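PDB 4V1T: LYND from Lyngbya aestuarii, which probably uses ATP and magnesium to convert cysteines of cyanobactin precursor peptides into thiazoline rings, as a heterocyclase of the YcaO family. Local coordinates for residues Ile319-His322 / Arg323-Pro327; Gly430-Gln433 / Gly434-Arg438; Leu507-Ala510 / Leu511-His515. One frame throughout, in Å; residues are numbered along the deposited sequence.

Interaction 1 of 3, residues Ile319-His322 / Arg323-Pro327; sequences ILQH and RGFEP
The backbone amide of R323 donates to the carbonyl of I319, N to O 2.8 Å at an N-H...O angle of 160°, and that of G324 follows with L320 O at 3.0 Å. These i to i+4 bonds belong to the short helix 319-324, which comes after the zinc-binding C311 and C314. Beyond them the coil tightens. F325 N makes a weak bond to H322 O, 3.4 Å, an i to i+3 step, and E326 N donates to R323 O at 3.1 Å, so the carbonyls of H322 and R323 also have amide partners, the first only weakly.

The side chains find their polar mates mainly outside this turn. With CG anti to the backbone N (chi1 -175°), R323 runs alongside L320, whose methyl CD2 lies over one face of the guanidinium, 3.1 Å from NH2. The face is thus given to a hydrocarbon, while NH1 donates to T721 O and NH2 has a long, weak ion pair with D719.

Q321 accepts through OE1 from R438 N. Its NE2 reaches 3.4 Å from F325 CE1, the amide plane inclined 41° to the ring, while Q321 O meets the same ring at its edge. F325 itself packs on P437 and P495.

On the exposed side CG of E326 passes over one face of the H322 imidazole, 4.3 Å from the centroid, a CH-pi contact. The carboxylate lies too near that ring in the model for its polar pairing to be trusted.

The chemistry implies a division of labour: amides and carbonyls hold the turn internally, while Q321 and R323 spend their polar ends on R438 and T721, bonding the helix to distant parts of the chain.

Interaction 2 of 3, residues Gly430-Gln433 / Gly434-Arg438; sequences GIFQ and GDEPR
G434 lays its CA over one face of the F432 ring, 4.0 Å from the centroid, a CH-pi contact. Its phi of 116° would press any CB into the carbonyl O of Q433, which by itself accounts for a glycine at the bend. Y516 meets F432 in an edge-to-face stack.

D435 and Q433 extend in step, their flat ends turned only slightly against each other, and one water ties the two together, donating to D435 OD2 and Q433 OE1 at 2.8 Å each.

E436 then folds back, its chain bent at chi2, and presents the carboxylate to two successive amides. OE2 takes Q433 N at 2.7 Å, almost straight at 176°, and OE1 receives G434 N on its syn lone pair at 2.9 Å. This bend, in which one carboxylate takes two consecutive backbone amides, lies in the irregular loop that leads from helix 413-429 to strand 439-441 of the YcaO region. The same OE2 forms a salt bridge with R722 NH1, so both oxygens are engaged, while OE1 also lies 3.2 Å from F432 CD1. With an alanine here, the amides of Q433 and G434 would probably lose their common acceptor and R722 its salt-bridge mate, leaving the bend free to shift.

P437 packs on Y513 and P495. R438 comes back to the aromatic ring: NE donates to E436 O at 3.1 Å, which helps to fix the rotation of the guanidinium. That group stands nearly upright to F432, planes 86° apart, so that the ring edge at CZ points into its face, 3.4 Å from NH1, which also has a long, weak ion pair with E492.

Interaction 3 of 3, residues Leu507-Ala510 / Leu511-His515; sequences LPTA and LCYYH
L507 and L511 bring their methyls together, CD2 to CD1 4.2 Å, at the apolar centre of a strand-to-helix junction: strand 503-508 runs straight into the single weakly bonded turn 509-512. P508 widens this centre. It flanks L511, its ring CG 4.0 Å from L511 CD1. Next to these, L507 CB meets C512 SG at 3.9 Å, the thiol standing beside its own backbone N (chi1 -62°) and thereby directed back to the strand. C456 and L457 of helix 454-457 cover L511, while V496 and L716 close on L507, so the cluster fills the space between the antiparallel sheet and that helix.

Moving outward, T509 splits its two branches. CG2, anti to the backbone N, crosses obliquely to the ring of Y513 and touches CD2 at 3.8 Å; OG1 is sent the other way and is hydrogen-bonded to T494 OG1 on the neighbouring strand 491-498.

The backbone chemistry explains the shape of the bend. L511 N donates to P508 O at 3.0 Å and C512 N to T509 O at 3.1 Å, both i to i+3 links, and the torsions make these two overlapping type I turns. In each the donor stands above the carbonyl plane, 51° and 67° out of it respectively, and is therefore not on a lone pair. T509 O also receives a weak bond from Y513 N, so this carbonyl serves two amides while the chain leaves the turn.

At the polar edge Y513 is already extended, and a water links two carbonyls, donating to A510 O at 2.8 Å and, at a notably short 2.5 Å, to Y513 O.

Overall arrangement
From the N terminus the three contacts follow in series, each within one short run of chain, so none nests in or crosses another. Interaction 1 lies at helix 319-324, after the zinc-binding cysteines; interaction 2, about 12 Å from it between centres, bends the loop after helix 413-429; interaction 3 turns the end of strand 503-508. Interaction 2 is the middle piece. A side chain of helix 319-324 bonds to the backbone at its far end, and G430 and F432 share backbone bonds with Y514 of interaction 3. Interactions 1 and 3 do not touch, their nearest atoms being about 7 Å apart. Together they tie helix 319-324 to the YcaO region and its antiparallel sheet.

Interaction 1 of 3, residues Ile319-His322 / Arg323-Pro327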
loop_
_atom_site.group_PDB
_atom_site.type_symbol
_atom_site.label_atom_id
_atom_site.label_comp_id
_atom_site.label_asym_id
_atom_site.label_seq_id
_atom_site.Cartn_x
_atom_site.Cartn_y
_atom_site.Cartn_z
ATOM N N ILE B 319 19.922 28.871 1.398
ATOM C CA ILE B 319 18.664 28.978 2.129
ATOM C C ILE B 319 18.862 28.722 3.614
ATOM O O ILE B 319 18.535 29.571 4.452
ATOM C CB ILE B 319 17.600 28.011 1.567
ATOM C CG1 ILE B 319 17.013 28.593 0.270
ATOM C CG2 ILE B 319 16.482 27.759 2.591
ATOM C CD1 ILE B 319 15.932 27.737 -0.382
ATOM N N LEU B 320 19.411 27.551 3.934
ATOM C CA LEU B 320 19.602 27.140 5.322
ATOM C C LEU B 320 20.564 28.052 6.076
ATOM O O LEU B 320 20.413 28.268 7.276
ATOM C CB LEU B 320 20.093 25.700 5.368
ATOM C CG LEU B 320 19.032 24.706 4.886
ATOM C CD1 LEU B 320 19.684 23.512 4.218
ATOM C CD2 LEU B 320 18.163 24.256 6.041
ATOM N N GLN B 321 21.559 28.573 5.369
ATOM C CA GLN B 321 22.467 29.571 5.934
ATOM C C GLN B 321 21.657 30.777 6.390
ATOM O O GLN B 321 21.812 31.245 7.516
ATOM C CB GLN B 321 23.522 29.999 4.905
ATOM C CG GLN B 321 24.415 31.166 5.335
ATOM C CD GLN B 321 25.358 30.802 6.467
ATOM O OE1 GLN B 321 25.714 29.638 6.648
ATOM N NE2 GLN B 321 25.776 31.803 7.230
ATOM N N HIS B 322 20.784 31.262 5.509
ATOM C CA HIS B 322 19.962 32.432 5.800
ATOM C C HIS B 322 18.949 32.138 6.900
ATOM O O HIS B 322 18.770 32.928 7.824
ATOM C CB HIS B 322 19.249 32.904 4.532
ATOM C CG HIS B 322 18.350 34.079 4.745
ATOM N ND1 HIS B 322 18.815 35.313 5.148
ATOM C CD2 HIS B 322 17.010 34.210 4.601
ATOM C CE1 HIS B 322 17.800 36.154 5.247
ATOM N NE2 HIS B 322 16.694 35.512 4.919
ATOM N N ARG B 323 18.299 30.988 6.806
ATOM C CA ARG B 323 17.244 30.619 7.755
ATOM C C ARG B 323 17.764 30.401 9.179
ATOM O O ARG B 323 17.058 30.662 10.152
ATOM C CB ARG B 323 16.542 29.355 7.280
ATOM C CG ARG B 323 15.346 28.954 8.128
ATOM C CD ARG B 323 14.807 27.606 7.692
ATOM N NE ARG B 323 15.557 26.505 8.287
ATOM C CZ ARG B 323 15.472 25.240 7.893
ATOM N NH1 ARG B 323 14.677 24.899 6.887
ATOM N NH2 ARG B 323 16.194 24.313 8.499
ATOM N N GLY B 324 18.992 29.915 9.300
ATOM C CA GLY B 324 19.585 29.662 10.610
ATOM C C GLY B 324 19.700 30.902 11.481
ATOM O O GLY B 324 19.502 30.843 12.695
ATOM N N PHE B 325 20.016 32.033 10.857
ATOM C CA PHE B 325 20.196 33.282 11.585
ATOM C C PHE B 325 18.904 34.094 11.679
ATOM O O PHE B 325 18.909 35.210 12.192
ATOM C CB PHE B 325 21.301 34.114 10.937
ATOM C CG PHE B 325 22.663 33.509 11.077
ATOM C CD1 PHE B 325 23.103 32.556 10.178
ATOM C CD2 PHE B 325 23.492 33.875 12.114
ATOM C CE1 PHE B 325 24.355 31.987 10.306
ATOM C CE2 PHE B 325 24.747 33.314 12.249
ATOM C CZ PHE B 325 25.177 32.365 11.341
ATOM N N GLU B 326 17.802 33.528 11.188
ATOM C CA GLU B 326 16.486 34.137 11.344
ATOM C C GLU B 326 15.844 33.610 12.626
ATOM O O GLU B 326 16.101 32.478 13.024
ATOM C CB GLU B 326 15.611 33.817 10.135
ATOM C CG GLU B 326 16.070 34.468 8.840
ATOM C CD GLU B 326 15.235 34.048 7.642
ATOM O OE1 GLU B 326 14.489 33.038 7.742
ATOM O OE2 GLU B 326 15.326 34.731 6.596
ATOM N N PRO B 327 15.024 34.432 13.295
ATOM C CA PRO B 327 14.386 33.941 14.524
ATOM C C PRO B 327 13.365 32.836 14.264
ATOM O O PRO B 327 12.998 32.602 13.112
ATOM C CB PRO B 327 13.713 35.192 15.091
ATOM C CG PRO B 327 13.526 36.090 13.921
ATOM C CD PRO B 327 14.689 35.839 13.019
#

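Interaction 2 of 3, residues Gly430-Gln433 / Gly434-Arg438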
loop_
_atom_site.group_PDB
_atom_site.type_symbol
_atom_site.label_atom_id
_atom_site.label_comp_id
_atom_site.label_asym_id
_atom_site.label_seq_id
_atom_site.Cartn_x
_atom_site.Cartn_y
_atom_site.Cartn_z
ATOM N N GLY B 430 19.424 15.193 9.846
ATOM C CA GLY B 430 20.447 15.618 10.783
ATOM C C GLY B 430 21.859 15.547 10.230
ATOM O O GLY B 430 22.800 16.019 10.868
ATOM N N ILE B 431 22.013 14.953 9.050
ATOM C CA ILE B 431 23.329 14.747 8.472
ATOM C C ILE B 431 23.886 16.024 7.863
ATOM O O ILE B 431 23.178 16.773 7.196
ATOM C CB ILE B 431 23.307 13.645 7.407
ATOM C CG1 ILE B 431 22.871 12.313 8.031
ATOM C CG2 ILE B 431 24.690 13.487 6.770
ATOM C CD1 ILE B 431 22.474 11.258 7.014
ATOM N N PHE B 432 25.173 16.252 8.085
ATOM C CA PHE B 432 25.837 17.456 7.606
ATOM C C PHE B 432 26.063 17.378 6.097
ATOM O O PHE B 432 26.817 16.535 5.624
ATOM C CB PHE B 432 27.160 17.652 8.349
ATOM C CG PHE B 432 27.930 18.870 7.921
ATOM C CD1 PHE B 432 27.542 20.135 8.328
ATOM C CD2 PHE B 432 29.055 18.743 7.130
ATOM C CE1 PHE B 432 28.263 21.249 7.945
ATOM C CE2 PHE B 432 29.771 19.852 6.736
ATOM C CZ PHE B 432 29.374 21.107 7.146
ATOM N N GLN B 433 25.405 18.264 5.350
ATOM C CA GLN B 433 25.537 18.313 3.891
ATOM C C GLN B 433 26.588 19.330 3.429
ATOM O O GLN B 433 27.198 19.165 2.369
ATOM C CB GLN B 433 24.196 18.659 3.248
ATOM C CG GLN B 433 23.076 17.682 3.562
ATOM C CD GLN B 433 21.783 18.039 2.856
ATOM O OE1 GLN B 433 21.771 18.844 1.920
ATOM N NE2 GLN B 433 20.680 17.442 3.301
ATOM N N GLY B 434 26.783 20.376 4.224
ATOM C CA GLY B 434 27.741 21.420 3.910
ATOM C C GLY B 434 27.118 22.793 3.682
ATOM O O GLY B 434 27.827 23.744 3.375
ATOM N N ASP B 435 25.803 22.901 3.845
ATOM C CA ASP B 435 25.083 24.163 3.643
ATOM C C ASP B 435 24.405 24.656 4.918
ATOM O O ASP B 435 23.585 25.561 4.876
ATOM C CB ASP B 435 24.035 23.995 2.537
ATOM C CG ASP B 435 22.994 22.946 2.872
ATOM O OD1 ASP B 435 23.212 22.171 3.834
ATOM O OD2 ASP B 435 21.955 22.889 2.170
ATOM N N GLU B 436 24.751 24.053 6.047
ATOM C CA GLU B 436 24.127 24.381 7.310
ATOM C C GLU B 436 24.618 25.736 7.814
ATOM O O GLU B 436 25.766 26.130 7.533
ATOM C CB GLU B 436 24.427 23.296 8.353
ATOM C CG GLU B 436 23.760 21.949 8.097
ATOM C CD GLU B 436 24.392 21.163 6.966
ATOM O OE1 GLU B 436 25.437 21.596 6.438
ATOM O OE2 GLU B 436 23.840 20.107 6.595
ATOM N N PRO B 437 23.761 26.458 8.563
ATOM C CA PRO B 437 24.134 27.782 9.069
ATOM C C PRO B 437 25.383 27.739 9.934
ATOM O O PRO B 437 25.412 27.048 10.949
ATOM C CB PRO B 437 22.912 28.208 9.888
ATOM C CG PRO B 437 22.189 26.950 10.200
ATOM C CD PRO B 437 22.420 26.063 9.023
ATOM N N ARG B 438 26.403 28.479 9.515
ATOM C CA ARG B 438 27.723 28.417 10.132
ATOM C C ARG B 438 28.382 29.781 10.139
ATOM O O ARG B 438 28.157 30.590 9.231
ATOM C CB ARG B 438 28.626 27.458 9.349
ATOM C CG ARG B 438 28.476 26.006 9.699
ATOM C CD ARG B 438 29.270 25.163 8.720
ATOM N NE ARG B 438 28.711 25.244 7.379
ATOM C CZ ARG B 438 29.317 24.794 6.293
ATOM N NH1 ARG B 438 30.507 24.232 6.377
ATOM N NH2 ARG B 438 28.726 24.907 5.122
HETATM O O HOH W 1 20.091 20.907 2.734
#

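Interaction 3 of 3, residues Leu507-Ala510 / Leu511-His515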
loop_
_atom_site.group_PDB
_atom_site.type_symbol
_atom_site.label_atom_id
_atom_site.label_comp_id
_atom_site.label_asym_id
_atom_site.label_seq_id
_atom_site.Cartn_x
_atom_site.Cartn_y
_atom_site.Cartn_z
ATOM N N LEU B 507 26.407 26.916 19.289
ATOM C CA LEU B 507 27.094 25.674 19.606
ATOM C C LEU B 507 28.034 25.334 18.464
ATOM O O LEU B 507 27.796 25.743 17.325
ATOM C CB LEU B 507 26.104 24.523 19.813
ATOM C CG LEU B 507 25.432 24.433 21.181
ATOM C CD1 LEU B 507 24.202 25.301 21.204
ATOM C CD2 LEU B 507 25.054 23.002 21.505
ATOM N N PRO B 508 29.100 24.555 18.754
ATOM C CA PRO B 508 29.925 24.084 17.637
ATOM C C PRO B 508 29.089 23.265 16.642
ATOM O O PRO B 508 28.246 22.476 17.050
ATOM C CB PRO B 508 31.017 23.242 18.316
ATOM C CG PRO B 508 30.551 23.011 19.714
ATOM C CD PRO B 508 29.629 24.130 20.061
ATOM N N THR B 509 29.320 23.480 15.354
ATOM C CA THR B 509 28.597 22.785 14.302
ATOM C C THR B 509 28.733 21.277 14.464
ATOM O O THR B 509 27.831 20.520 14.100
ATOM C CB THR B 509 29.102 23.224 12.910
ATOM O OG1 THR B 509 29.026 24.654 12.798
ATOM C CG2 THR B 509 28.268 22.615 11.810
ATOM N N ALA B 510 29.853 20.846 15.036
ATOM C CA ALA B 510 30.134 19.423 15.212
ATOM C C ALA B 510 29.124 18.739 16.132
ATOM O O ALA B 510 28.945 17.521 16.067
ATOM C CB ALA B 510 31.546 19.235 15.744
ATOM N N LEU B 511 28.482 19.519 16.998
ATOM C CA LEU B 511 27.466 18.988 17.908
ATOM C C LEU B 511 26.057 18.993 17.308
ATOM O O LEU B 511 25.198 18.228 17.737
ATOM C CB LEU B 511 27.448 19.789 19.212
ATOM C CG LEU B 511 28.424 19.358 20.311
ATOM C CD1 LEU B 511 28.278 20.289 21.494
ATOM C CD2 LEU B 511 28.178 17.922 20.750
ATOM N N CYS B 512 25.839 19.857 16.324
ATOM C CA CYS B 512 24.503 20.127 15.801
ATOM C C CYS B 512 24.080 19.195 14.666
ATOM O O CYS B 512 22.896 19.066 14.395
ATOM C CB CYS B 512 24.430 21.576 15.319
ATOM S SG CYS B 512 24.701 22.799 16.624
ATOM N N TYR B 513 25.041 18.562 14.006
ATOM C CA TYR B 513 24.753 17.696 12.868
ATOM C C TYR B 513 25.610 16.441 12.891
ATOM O O TYR B 513 26.699 16.432 13.466
ATOM C CB TYR B 513 24.984 18.453 11.567
ATOM C CG TYR B 513 24.207 19.744 11.486
ATOM C CD1 TYR B 513 22.866 19.748 11.101
ATOM C CD2 TYR B 513 24.807 20.960 11.808
ATOM C CE1 TYR B 513 22.148 20.926 11.030
ATOM C CE2 TYR B 513 24.099 22.142 11.735
ATOM C CZ TYR B 513 22.770 22.118 11.350
ATOM O OH TYR B 513 22.056 23.281 11.279
ATOM N N TYR B 514 25.105 15.385 12.261
ATOM C CA TYR B 514 25.848 14.135 12.136
ATOM C C TYR B 514 27.008 14.280 11.164
ATOM O O TYR B 514 26.906 14.984 10.153
ATOM C CB TYR B 514 24.943 12.992 11.641
ATOM C CG TYR B 514 23.799 12.633 12.558
ATOM C CD1 TYR B 514 24.007 12.420 13.908
ATOM C CD2 TYR B 514 22.500 12.504 12.065
ATOM C CE1 TYR B 514 22.964 12.090 14.746
ATOM C CE2 TYR B 514 21.452 12.179 12.899
ATOM C CZ TYR B 514 21.690 11.967 14.235
ATOM O OH TYR B 514 20.647 11.629 15.062
ATOM N N HIS B 515 28.095 13.574 11.462
ATOM C CA HIS B 515 29.215 13.430 10.551
ATOM C C HIS B 515 29.768 14.764 10.069
ATOM O O HIS B 515 30.054 14.923 8.893
ATOM C CB HIS B 515 28.823 12.557 9.349
ATOM C CG HIS B 515 28.335 11.196 9.733
ATOM N ND1 HIS B 515 26.998 10.870 9.770
ATOM C CD2 HIS B 515 29.005 10.086 10.122
ATOM C CE1 HIS B 515 26.863 9.613 10.153
ATOM N NE2 HIS B 515 28.066 9.115 10.375
HETATM O O HOH W 2 29.110 15.756 13.923
#